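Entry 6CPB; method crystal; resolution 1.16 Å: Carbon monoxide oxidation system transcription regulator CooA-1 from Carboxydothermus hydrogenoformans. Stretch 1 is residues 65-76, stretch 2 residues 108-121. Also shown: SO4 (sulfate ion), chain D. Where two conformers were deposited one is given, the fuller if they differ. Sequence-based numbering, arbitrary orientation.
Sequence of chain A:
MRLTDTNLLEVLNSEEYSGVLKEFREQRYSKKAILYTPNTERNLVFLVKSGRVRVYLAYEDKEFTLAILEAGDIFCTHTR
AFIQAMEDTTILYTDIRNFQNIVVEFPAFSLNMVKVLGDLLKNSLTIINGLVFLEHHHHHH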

# COMPACT_ATOMS: atom_id res chain seq x y z
N THR A 65 12.65 2.24 -11.20
CA THR A 65 11.22 2.14 -11.43
C THR A 65 10.60 1.29 -10.33
O THR A 65 11.09 0.21 -10.00
CB THR A 65 10.96 1.53 -12.79
OG1 THR A 65 11.52 2.41 -13.76
CG2 THR A 65 9.48 1.31 -13.05
N LEU A 66 9.52 1.79 -9.75
CA LEU A 66 8.79 1.12 -8.68
C LEU A 66 7.56 0.39 -9.17
O LEU A 66 7.22 -0.66 -8.63
CB LEU A 66 8.40 2.15 -7.61
CG LEU A 66 9.55 2.87 -6.92
CD1 LEU A 66 9.06 4.05 -6.10
CD2 LEU A 66 10.35 1.91 -6.07
N ALA A 67 6.86 0.92 -10.15
CA ALA A 67 5.71 0.25 -10.74
C ALA A 67 5.30 1.01 -11.98
O ALA A 67 5.60 2.20 -12.13
CB ALA A 67 4.51 0.19 -9.78
N ILE A 68 4.60 0.32 -12.87
CA ILE A 68 3.94 0.91 -14.02
C ILE A 68 2.44 0.77 -13.79
O ILE A 68 1.94 -0.34 -13.54
CB ILE A 68 4.38 0.24 -15.33
CG1 ILE A 68 5.86 0.54 -15.59
CG2 ILE A 68 3.53 0.75 -16.49
CD1 ILE A 68 6.45 -0.23 -16.74
N LEU A 69 1.75 1.91 -13.80
CA LEU A 69 0.32 1.96 -13.55
C LEU A 69 -0.42 2.13 -14.86
O LEU A 69 -0.06 2.98 -15.69
CB LEU A 69 -0.03 3.13 -12.63
CG LEU A 69 0.74 3.17 -11.32
CD1 LEU A 69 0.23 4.31 -10.48
CD2 LEU A 69 0.65 1.85 -10.55
N GLU A 70 -1.45 1.32 -15.05
CA GLU A 70 -2.24 1.30 -16.26
C GLU A 70 -3.50 2.14 -16.08
O GLU A 70 -3.85 2.56 -14.97
CB GLU A 70 -2.62 -0.14 -16.61
CG GLU A 70 -1.46 -1.11 -16.66
CD GLU A 70 -0.53 -0.87 -17.84
OE1 GLU A 70 -0.95 -0.26 -18.84
OE2 GLU A 70 0.65 -1.30 -17.77
N ALA A 71 -4.20 2.36 -17.19
CA ALA A 71 -5.50 3.00 -17.10
C ALA A 71 -6.39 2.19 -16.17
O ALA A 71 -6.48 0.97 -16.28
CB ALA A 71 -6.11 3.10 -18.50
N GLY A 72 -7.03 2.89 -15.22
CA GLY A 72 -7.82 2.26 -14.19
C GLY A 72 -7.10 2.02 -12.89
O GLY A 72 -7.70 1.46 -11.97
N ASP A 73 -5.84 2.43 -12.78
CA ASP A 73 -5.10 2.38 -11.53
C ASP A 73 -5.05 3.74 -10.86
O ASP A 73 -5.06 4.79 -11.52
CB ASP A 73 -3.65 1.90 -11.75
CG ASP A 73 -3.53 0.42 -12.01
OD1 ASP A 73 -4.33 -0.38 -11.48
OD2 ASP A 73 -2.56 0.03 -12.71
N ILE A 74 -4.97 3.72 -9.53
CA ILE A 74 -5.01 4.92 -8.69
C ILE A 74 -3.77 4.98 -7.81
O ILE A 74 -3.23 3.95 -7.40
CB ILE A 74 -6.33 4.90 -7.86
CG1 ILE A 74 -6.72 6.29 -7.36
CG2 ILE A 74 -6.25 3.92 -6.72
CD1 ILE A 74 -8.14 6.34 -6.83
N PHE A 75 -3.32 6.19 -7.51
CA PHE A 75 -2.15 6.41 -6.66
C PHE A 75 -2.29 7.81 -6.03
O PHE A 75 -3.38 8.39 -6.05
CB PHE A 75 -0.86 6.13 -7.46
CG PHE A 75 0.42 6.16 -6.64
CD1 PHE A 75 0.53 5.51 -5.41
CD2 PHE A 75 1.52 6.86 -7.11
CE1 PHE A 75 1.70 5.58 -4.68
CE2 PHE A 75 2.69 6.91 -6.39
CZ PHE A 75 2.78 6.26 -5.17
N CYS A 76 -1.21 8.33 -5.45
CA CYS A 76 -1.32 9.56 -4.68
C CYS A 76 0.04 10.21 -4.56
O CYS A 76 1.09 9.57 -4.75
CB CYS A 76 -1.87 9.25 -3.29
SG CYS A 76 -0.95 7.95 -2.43
N ALA A 108 -14.84 1.01 -3.79
CA ALA A 108 -14.09 0.39 -4.88
C ALA A 108 -12.77 1.11 -5.16
O ALA A 108 -11.75 0.46 -5.43
CB ALA A 108 -14.95 0.36 -6.15
N PHE A 109 -12.76 2.44 -5.08
CA PHE A 109 -11.54 3.18 -5.35
C PHE A 109 -10.42 2.74 -4.42
O PHE A 109 -9.24 2.69 -4.81
CB PHE A 109 -11.77 4.68 -5.17
CG PHE A 109 -12.74 5.30 -6.16
CD1 PHE A 109 -12.33 5.64 -7.44
CD2 PHE A 109 -14.04 5.59 -5.80
CE1 PHE A 109 -13.21 6.22 -8.33
CE2 PHE A 109 -14.92 6.16 -6.69
CZ PHE A 109 -14.51 6.48 -7.96
N SER A 110 -10.76 2.42 -3.18
CA SER A 110 -9.75 2.06 -2.20
C SER A 110 -9.19 0.67 -2.44
O SER A 110 -8.05 0.40 -2.04
CB SER A 110 -10.32 2.15 -0.80
OG SER A 110 -11.25 1.10 -0.52
N LEU A 111 -9.95 -0.22 -3.06
CA LEU A 111 -9.43 -1.57 -3.29
C LEU A 111 -8.35 -1.57 -4.35
O LEU A 111 -7.36 -2.30 -4.24
CB LEU A 111 -10.56 -2.53 -3.65
CG LEU A 111 -11.46 -2.92 -2.48
CD1 LEU A 111 -12.55 -3.88 -2.93
CD2 LEU A 111 -10.67 -3.55 -1.34
N ASN A 112 -8.50 -0.74 -5.37
CA ASN A 112 -7.41 -0.61 -6.32
C ASN A 112 -6.21 0.05 -5.66
O ASN A 112 -5.06 -0.33 -5.92
CB ASN A 112 -7.86 0.16 -7.56
CG ASN A 112 -6.76 0.30 -8.57
OD1 ASN A 112 -6.06 1.31 -8.60
ND2 ASN A 112 -6.57 -0.72 -9.38
N MET A 113 -6.45 1.03 -4.79
CA MET A 113 -5.35 1.70 -4.12
C MET A 113 -4.55 0.73 -3.26
O MET A 113 -3.31 0.80 -3.22
CB MET A 113 -5.90 2.85 -3.27
CG MET A 113 -4.81 3.65 -2.61
SD MET A 113 -5.43 5.10 -1.80
CE MET A 113 -5.67 6.19 -3.21
N VAL A 114 -5.23 -0.17 -2.56
CA VAL A 114 -4.55 -1.20 -1.78
C VAL A 114 -3.68 -2.06 -2.68
O VAL A 114 -2.53 -2.38 -2.35
CB VAL A 114 -5.58 -2.05 -1.00
CG1 VAL A 114 -4.94 -3.33 -0.47
CG2 VAL A 114 -6.19 -1.25 0.14
N LYS A 115 -4.22 -2.48 -3.83
CA LYS A 115 -3.47 -3.32 -4.76
C LYS A 115 -2.21 -2.60 -5.24
O LYS A 115 -1.10 -3.18 -5.25
CB LYS A 115 -4.39 -3.70 -5.92
CG LYS A 115 -3.83 -4.69 -6.92
CD LYS A 115 -3.01 -4.04 -8.01
CE LYS A 115 -3.80 -3.07 -8.86
NZ LYS A 115 -2.99 -2.64 -10.04
N VAL A 116 -2.35 -1.34 -5.66
CA VAL A 116 -1.23 -0.55 -6.17
C VAL A 116 -0.17 -0.34 -5.09
O VAL A 116 1.03 -0.55 -5.32
CB VAL A 116 -1.74 0.80 -6.73
CG1 VAL A 116 -0.59 1.75 -6.99
CG2 VAL A 116 -2.55 0.59 -8.01
N LEU A 117 -0.60 0.08 -3.89
CA LEU A 117 0.36 0.32 -2.82
C LEU A 117 1.07 -0.96 -2.42
O LEU A 117 2.27 -0.95 -2.12
CB LEU A 117 -0.33 0.95 -1.61
CG LEU A 117 -0.79 2.40 -1.79
CD1 LEU A 117 -1.62 2.83 -0.59
CD2 LEU A 117 0.36 3.37 -1.99
N GLY A 118 0.33 -2.08 -2.39
CA GLY A 118 0.96 -3.34 -2.06
C GLY A 118 2.03 -3.73 -3.06
O GLY A 118 3.09 -4.22 -2.69
N ASP A 119 1.76 -3.51 -4.35
CA ASP A 119 2.74 -3.80 -5.39
C ASP A 119 3.95 -2.87 -5.29
O ASP A 119 5.10 -3.32 -5.42
CB ASP A 119 2.12 -3.67 -6.78
CG ASP A 119 1.27 -4.86 -7.17
OD1 ASP A 119 1.41 -5.93 -6.53
OD2 ASP A 119 0.48 -4.73 -8.13
N LEU A 120 3.71 -1.58 -5.04
CA LEU A 120 4.82 -0.64 -4.88
C LEU A 120 5.70 -1.03 -3.70
O LEU A 120 6.93 -0.99 -3.80
CB LEU A 120 4.27 0.77 -4.68
CG LEU A 120 3.75 1.44 -5.95
CD1 LEU A 120 2.87 2.62 -5.58
CD2 LEU A 120 4.91 1.89 -6.82
N LEU A 121 5.08 -1.40 -2.58
CA LEU A 121 5.85 -1.79 -1.41
C LEU A 121 6.63 -3.07 -1.67
O LEU A 121 7.81 -3.17 -1.33
CB LEU A 121 4.93 -1.93 -0.19
CG LEU A 121 5.62 -2.37 1.10
CD1 LEU A 121 6.68 -1.37 1.55
CD2 LEU A 121 4.57 -2.59 2.19
S SO4 D . -6.15 -5.25 -11.40
O1 SO4 D . -7.41 -5.29 -12.14
O2 SO4 D . -6.42 -5.52 -9.98
O3 SO4 D . -5.24 -6.26 -11.93
O4 SO4 D . -5.55 -3.92 -11.54
O HOH W 1 -2.32 3.49 -4.79

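Helix 108-121 runs nearly antiparallel to strand 65-70 and crosses strand 74-76 at 70°; a type II turn, E70 to D73, lies between the strands. The contact buries 685 Å² in all, with I74 the most covered residue. Polar contacts from N112 and K115 gather on D73 and I74 N, with apolar packing before, between and after them. F109 comes first: its CD1 sits 4.3 Å from I74 CD1, a loose apolar fit. N112 follows, pointing toward the strands. N112 ND2 donates to D73 OD1 (3.1 Å, nearly linear), while N112 OD1 accepts from I74 N (2.8 Å); an amide suits a place that needs donor and acceptor together. M113 packs its CB against I74 CG2 at 3.6 Å, and a water donates to both I74 O and M113 O, joining strand backbone to helix backbone.

K115 starts out sideways, but its long chain brings NZ to D73 OD1 at 3.0 Å, a salt bridge from a partly exposed lysine; NZ also makes a weak bond to sulfate. D73 OD2 accepts from E70 N (2.9 Å), bracing the turn. One helical turn after N112, V116 places CG1 3.8 Å from L69 CD2. L117 CD2 meets the edge of the F75 ring, 3.7 Å from CE1. L120 closes the contact by branching: CD1 lies 3.3 Å from F75 CE1, and CD2 lies 3.4 Å from A67 CB.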